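Local coordinates for S-locus protein 11 (Brassica rapa subsp. oleifera, PDB 5GYY) that probably acts as the secreted pollen-side ligand of Brassica self-incompatibility, a small disulfide-bonded defensin-like protein recognised by the stigma receptor of the matching S-haplotype, at residues Cys9-Asn14 against Ala29-Lys34. Sequence-based numbering, arbitrary orientation.
Sequences CVHRLN and AFYTNK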
loop_
_atom_site.group_PDB
_atom_site.type_symbol
_atom_site.label_atom_id
_atom_site.label_comp_id
_atom_site.label_asym_id
_atom_site.label_seq_id
_atom_site.Cartn_x
_atom_site.Cartn_y
_atom_site.Cartn_z
ATOM N N CYS C 9 -8.965 -26.628 15.105
ATOM C CA CYS C 9 -9.331 -25.223 15.095
ATOM C C CYS C 9 -8.197 -24.335 14.591
ATOM O O CYS C 9 -7.029 -24.734 14.599
ATOM C CB CYS C 9 -9.760 -24.800 16.503
ATOM S SG CYS C 9 -10.834 -23.353 16.551
ATOM N N VAL C 10 -8.546 -23.119 14.177
ATOM C CA VAL C 10 -7.550 -22.171 13.696
ATOM C C VAL C 10 -7.492 -20.936 14.601
ATOM O O VAL C 10 -8.511 -20.335 14.912
ATOM C CB VAL C 10 -7.774 -21.778 12.208
ATOM C CG1 VAL C 10 -9.146 -21.143 12.007
ATOM C CG2 VAL C 10 -6.651 -20.849 11.716
ATOM N N HIS C 11 -6.285 -20.585 15.032
ATOM C CA HIS C 11 -6.041 -19.367 15.803
ATOM C C HIS C 11 -5.277 -18.334 14.957
ATOM O O HIS C 11 -4.327 -18.662 14.241
ATOM C CB HIS C 11 -5.279 -19.701 17.088
ATOM C CG HIS C 11 -5.183 -18.569 18.063
ATOM N ND1 HIS C 11 -5.543 -18.699 19.387
ATOM C CD2 HIS C 11 -4.731 -17.299 17.920
ATOM C CE1 HIS C 11 -5.328 -17.555 20.014
ATOM N NE2 HIS C 11 -4.839 -16.689 19.145
ATOM N N ARG C 12 -5.724 -17.091 15.043
ATOM C CA ARG C 12 -5.300 -16.019 14.168
ATOM C C ARG C 12 -4.508 -14.949 14.895
ATOM O O ARG C 12 -4.958 -14.410 15.900
ATOM C CB ARG C 12 -6.537 -15.395 13.573
ATOM C CG ARG C 12 -6.314 -14.188 12.724
ATOM C CD ARG C 12 -7.645 -13.870 12.126
ATOM N NE ARG C 12 -7.986 -14.895 11.148
ATOM C CZ ARG C 12 -9.148 -15.527 11.100
ATOM N NH1 ARG C 12 -10.072 -15.278 12.015
ATOM N NH2 ARG C 12 -9.366 -16.438 10.162
ATOM N N LEU C 13 -3.317 -14.656 14.389
ATOM C CA LEU C 13 -2.477 -13.617 14.964
ATOM C C LEU C 13 -1.944 -12.749 13.828
ATOM O O LEU C 13 -1.167 -13.211 12.998
ATOM C CB LEU C 13 -1.349 -14.243 15.783
ATOM C CG LEU C 13 -1.870 -15.133 16.928
ATOM C CD1 LEU C 13 -0.764 -15.916 17.596
ATOM C CD2 LEU C 13 -2.646 -14.315 17.968
ATOM N N ASN C 14 -2.399 -11.503 13.768
ATOM C CA ASN C 14 -2.020 -10.614 12.678
ATOM C C ASN C 14 -1.343 -9.373 13.246
ATOM O O ASN C 14 -1.676 -8.941 14.339
ATOM C CB ASN C 14 -3.242 -10.206 11.843
ATOM C CG ASN C 14 -4.070 -11.404 11.360
ATOM O OD1 ASN C 14 -3.553 -12.515 11.213
ATOM N ND2 ASN C 14 -5.378 -11.176 11.136
ATOM N N ALA C 29 6.266 -19.187 17.580
ATOM C CA ALA C 29 6.846 -18.623 18.782
ATOM C C ALA C 29 5.917 -17.528 19.320
ATOM O O ALA C 29 5.707 -17.429 20.527
ATOM C CB ALA C 29 8.251 -18.046 18.475
ATOM N N PHE C 30 5.372 -16.725 18.399
ATOM C CA PHE C 30 4.412 -15.664 18.689
ATOM C C PHE C 30 3.187 -16.267 19.380
ATOM O O PHE C 30 2.719 -15.755 20.403
ATOM C CB PHE C 30 4.008 -14.964 17.378
ATOM C CG PHE C 30 3.157 -13.718 17.561
ATOM C CD1 PHE C 30 3.159 -13.008 18.752
ATOM C CD2 PHE C 30 2.353 -13.259 16.520
ATOM C CE1 PHE C 30 2.375 -11.850 18.907
ATOM C CE2 PHE C 30 1.575 -12.117 16.661
ATOM C CZ PHE C 30 1.588 -11.408 17.861
ATOM N N TYR C 31 2.698 -17.380 18.839
ATOM C CA TYR C 31 1.553 -18.066 19.422
ATOM C C TYR C 31 1.839 -18.515 20.849
ATOM O O TYR C 31 1.080 -18.193 21.772
ATOM C CB TYR C 31 1.117 -19.256 18.566
ATOM C CG TYR C 31 0.013 -20.081 19.206
ATOM C CD1 TYR C 31 -1.313 -19.656 19.163
ATOM C CD2 TYR C 31 0.298 -21.282 19.857
ATOM C CE1 TYR C 31 -2.324 -20.396 19.755
ATOM C CE2 TYR C 31 -0.711 -22.037 20.451
ATOM C CZ TYR C 31 -2.019 -21.588 20.395
ATOM O OH TYR C 31 -3.025 -22.323 20.974
ATOM N N THR C 32 2.943 -19.234 21.028
ATOM C CA THR C 32 3.330 -19.707 22.350
ATOM C C THR C 32 3.423 -18.559 23.350
ATOM O O THR C 32 2.913 -18.648 24.467
ATOM C CB THR C 32 4.662 -20.434 22.297
ATOM O OG1 THR C 32 4.555 -21.523 21.372
ATOM C CG2 THR C 32 5.039 -20.959 23.682
ATOM N N ASN C 33 4.068 -17.474 22.933
ATOM C CA ASN C 33 4.171 -16.286 23.763
ATOM C C ASN C 33 2.807 -15.712 24.182
ATOM O O ASN C 33 2.670 -15.147 25.273
ATOM C CB ASN C 33 4.998 -15.223 23.045
ATOM C CG ASN C 33 4.623 -13.837 23.463
ATOM O OD1 ASN C 33 3.773 -13.202 22.839
ATOM N ND2 ASN C 33 5.216 -13.366 24.554
ATOM N N LYS C 34 1.821 -15.835 23.296
ATOM C CA LYS C 34 0.464 -15.336 23.523
ATOM C C LYS C 34 -0.485 -16.281 24.293
ATOM O O LYS C 34 -1.466 -15.833 24.871
ATOM C CB LYS C 34 -0.180 -14.943 22.187
ATOM C CG LYS C 34 0.347 -13.656 21.587
ATOM C CD LYS C 34 0.029 -12.469 22.489
ATOM C CE LYS C 34 0.659 -11.182 21.954
ATOM N NZ LYS C 34 2.042 -11.024 22.455
#
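L13 reaches from the strand into the notch between F30 and Y31, two successive residues of the helix, and separate atoms of it meet each neighbour. Its CD1 methyl presses on the helix backbone, 3.7 Å from Y31 CA, and the leucine and tyrosine side chains meet at about a right angle. Its CB, in turn, lies 3.7 Å from F30 CE2, an oblique approach to the phenyl ring. F30 has CG anti to its own N (chi1 -172°), a setting that brings the CD2–CE2 side of the ring against L13 CB.

Two residues back, H11 meets Y31 in a T-shaped pair, with centroids 5.2 Å apart. The planes stand at 80°, the tyrosine supplying the edge. Y31 CE1 sits 3.6 Å above the imidazole plane, displaced toward the CG–ND1 bond at the rim. Y31 CB points neither at the strand nor from it; a chi1 of 174° swings the phenol ring to H11.

The axes of segments 9-14 and 29-34 run nearly perpendicular, 9.8 Å apart at closest approach. Within this chain, strand 9-16 is an outer strand of the three-stranded antiparallel sheet, bonded through its backbone to strand 50-57, where L13 pairs with C53 and H11 with C55. Helix 23-35 packs on this sheet in a defensin-like arrangement; F30 also touches R51, and Y31 touches I57, Q37 and A39.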